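Local coordinates for glutathione S-transferase (Sulfitobacter, PDB 4GF0), which binds glutathione and, as a glutathione S-transferase homologue, probably catalyses attack of its thiol on electrophilic substrates, at residues Y7-T12 against V33-A38. Numbering follows the deposited sequence.
Sequences YFTPGT and VDFATA. With GSH (glutathione), chain D.
Thr9 O, in the residue whose side chain meets Val33 and Phe35, is gripped by two donors of Thr12, its OG1 at 2.6 Å and its backbone N. Across the contact, Thr9 OG1 donates to Val33 O at 2.8 Å, the hydroxyl tilted from the carbonyl plane. Val33 also donates through its N to the carbonyl oxygen of Phe8, the residue before Thr9, at 2.8 Å in a nearly straight bond (N-H...O 163°), so the two segments are tied at successive residues of 7-12.

Thr9 OG1 sits beside the backbone N, anti to the carbonyl carbon (chi1 -60°), which leaves CG2 anti to the backbone N and over the centre of the Phe35 ring. The methyl lies 3.8 Å from the ring centroid and 8° off its normal, which defines a CH-pi contact. Thr12 CG2 comes to Phe35 CE2 tip to tip, 3.9 Å apart and oblique to the ring. Away from the ring, Val33 CG2 packs on Tyr7 CB and lies at the edge of the tyrosine ring.

Thr12 and Phe35 also line the glutathione pocket: Phe35 CZ touches CA3 of the ligand's glycyl part at 3.6 Å, and Thr12 CB is equally close to the thiol sulphur SG2. The type II turn from Thr9 to Thr12, with Gly11 at positive phi, brings Thr12 to that sulphur, and Ser14 OG bonds to both Thr12 OG1 and Thr9 N.

In the thioredoxin-like N-terminal domain, the Val33-Phe8 bond carries the parallel pairing one residue past strand 28-32, at the last residue of strand 4-8; the first segment then leads into helix 14-23, the second toward helix 43-46.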
loop_
_atom_site.group_PDB
_atom_site.type_symbol
_atom_site.label_atom_id
_atom_site.label_comp_id
_atom_site.label_asym_id
_atom_site.label_seq_id
_atom_site.Cartn_x
_atom_site.Cartn_y
_atom_site.Cartn_z
ATOM N N TYR A 7 5.415 -16.094 5.713
ATOM C CA TYR A 7 6.733 -16.068 5.093
ATOM C C TYR A 7 7.345 -14.698 5.364
ATOM O O TYR A 7 6.744 -13.679 5.058
ATOM C CB TYR A 7 6.597 -16.320 3.591
ATOM C CG TYR A 7 6.049 -17.693 3.314
ATOM C CD1 TYR A 7 4.684 -17.935 3.309
ATOM C CD2 TYR A 7 6.907 -18.763 3.095
ATOM C CE1 TYR A 7 4.189 -19.221 3.073
ATOM C CE2 TYR A 7 6.420 -20.029 2.855
ATOM C CZ TYR A 7 5.068 -20.251 2.850
ATOM O OH TYR A 7 4.600 -21.522 2.609
ATOM N N PHE A 8 8.535 -14.689 5.949
ATOM C CA PHE A 8 9.131 -13.452 6.422
ATOM C C PHE A 8 10.638 -13.507 6.268
ATOM O O PHE A 8 11.226 -14.568 6.033
ATOM C CB PHE A 8 8.806 -13.260 7.911
ATOM C CG PHE A 8 9.740 -14.004 8.822
ATOM C CD1 PHE A 8 9.557 -15.364 9.061
ATOM C CD2 PHE A 8 10.820 -13.361 9.423
ATOM C CE1 PHE A 8 10.431 -16.063 9.890
ATOM C CE2 PHE A 8 11.696 -14.059 10.234
ATOM C CZ PHE A 8 11.498 -15.409 10.472
ATOM N N THR A 9 11.271 -12.353 6.447
ATOM C CA THR A 9 12.723 -12.270 6.447
ATOM C C THR A 9 13.072 -11.301 7.560
ATOM O O THR A 9 12.434 -10.253 7.668
ATOM C CB THR A 9 13.227 -11.733 5.105
ATOM O OG1 THR A 9 12.800 -12.609 4.054
ATOM C CG2 THR A 9 14.757 -11.625 5.092
ATOM N N PRO A 10 14.060 -11.648 8.402
ATOM C CA PRO A 10 14.363 -10.755 9.529
ATOM C C PRO A 10 14.693 -9.348 9.034
ATOM O O PRO A 10 15.318 -9.212 7.978
ATOM C CB PRO A 10 15.598 -11.399 10.166
ATOM C CG PRO A 10 15.492 -12.857 9.791
ATOM C CD PRO A 10 14.911 -12.853 8.400
ATOM N N GLY A 11 14.235 -8.326 9.754
ATOM C CA GLY A 11 14.585 -6.955 9.425
ATOM C C GLY A 11 13.777 -6.355 8.289
ATOM O O GLY A 11 14.006 -5.206 7.903
ATOM N N THR A 12 12.841 -7.124 7.739
ATOM C CA THR A 12 12.017 -6.627 6.635
ATOM C C THR A 12 10.617 -6.253 7.097
ATOM O O THR A 12 10.232 -6.489 8.256
ATOM C CB THR A 12 11.922 -7.640 5.467
ATOM O OG1 THR A 12 11.181 -8.796 5.881
ATOM C CG2 THR A 12 13.317 -8.062 5.002
ATOM N N VAL A 33 12.531 -16.666 4.797
ATOM C CA VAL A 33 12.947 -16.635 3.406
ATOM C C VAL A 33 14.314 -15.969 3.375
ATOM O O VAL A 33 14.462 -14.834 3.820
ATOM C CB VAL A 33 11.946 -15.852 2.542
ATOM C CG1 VAL A 33 12.417 -15.799 1.101
ATOM C CG2 VAL A 33 10.558 -16.490 2.639
ATOM N N ASP A 34 15.315 -16.686 2.875
ATOM C CA ASP A 34 16.711 -16.260 2.985
ATOM C C ASP A 34 17.175 -15.380 1.815
ATOM O O ASP A 34 17.433 -15.881 0.718
ATOM C CB ASP A 34 17.602 -17.500 3.103
ATOM C CG ASP A 34 19.035 -17.167 3.470
ATOM O OD1 ASP A 34 19.315 -16.010 3.849
ATOM O OD2 ASP A 34 19.883 -18.079 3.392
ATOM N N PHE A 35 17.286 -14.073 2.054
ATOM C CA PHE A 35 17.731 -13.123 1.026
ATOM C C PHE A 35 19.192 -13.330 0.648
ATOM O O PHE A 35 19.626 -12.915 -0.430
ATOM C CB PHE A 35 17.575 -11.679 1.511
ATOM C CG PHE A 35 16.166 -11.157 1.472
ATOM C CD1 PHE A 35 15.082 -12.007 1.293
ATOM C CD2 PHE A 35 15.928 -9.798 1.616
ATOM C CE1 PHE A 35 13.782 -11.510 1.262
ATOM C CE2 PHE A 35 14.633 -9.293 1.588
ATOM C CZ PHE A 35 13.555 -10.154 1.410
ATOM N N ALA A 36 19.958 -13.948 1.545
ATOM C CA ALA A 36 21.393 -14.132 1.326
ATOM C C ALA A 36 21.672 -15.052 0.143
ATOM O O ALA A 36 22.746 -15.002 -0.448
ATOM C CB ALA A 36 22.062 -14.661 2.588
ATOM N N THR A 37 20.702 -15.898 -0.197
ATOM C CA THR A 37 20.813 -16.750 -1.374
ATOM C C THR A 37 19.720 -16.425 -2.383
ATOM O O THR A 37 19.443 -17.226 -3.280
ATOM C CB THR A 37 20.728 -18.234 -1.008
ATOM O OG1 THR A 37 19.568 -18.453 -0.197
ATOM C CG2 THR A 37 21.971 -18.657 -0.241
ATOM N N ALA A 38 19.108 -15.252 -2.221
ATOM C CA ALA A 38 18.044 -14.790 -3.108
ATOM C C ALA A 38 16.935 -15.831 -3.253
ATOM O O ALA A 38 16.381 -16.017 -4.341
ATOM C CB ALA A 38 18.616 -14.418 -4.482
HETATM N N1 GSH D . 4.456 -3.582 -1.217
HETATM C CA1 GSH D . 5.022 -4.740 -0.565
HETATM C C1 GSH D . 4.417 -4.908 0.792
HETATM O O11 GSH D . 4.214 -6.062 1.259
HETATM O O12 GSH D . 4.131 -3.894 1.486
HETATM C CB1 GSH D . 6.513 -4.564 -0.393
HETATM C CG1 GSH D . 7.112 -5.954 -0.162
HETATM C CD1 GSH D . 8.639 -5.865 -0.250
HETATM O OE1 GSH D . 9.186 -5.209 -1.137
HETATM N N2 GSH D . 9.440 -6.574 0.744
HETATM C CA2 GSH D . 10.879 -6.511 0.670
HETATM C C2 GSH D . 11.339 -7.661 -0.187
HETATM O O2 GSH D . 10.700 -8.704 -0.232
HETATM C CB2 GSH D . 11.492 -6.630 2.029
HETATM S SG2 GSH D . 11.089 -5.188 3.001
HETATM N N3 GSH D . 12.545 -7.556 -0.999
HETATM C CA3 GSH D . 12.948 -8.704 -1.802
HETATM C C3 GSH D . 13.482 -8.276 -3.146
HETATM O O31 GSH D . 13.235 -7.119 -3.592
HETATM O O32 GSH D . 14.167 -9.090 -3.845
#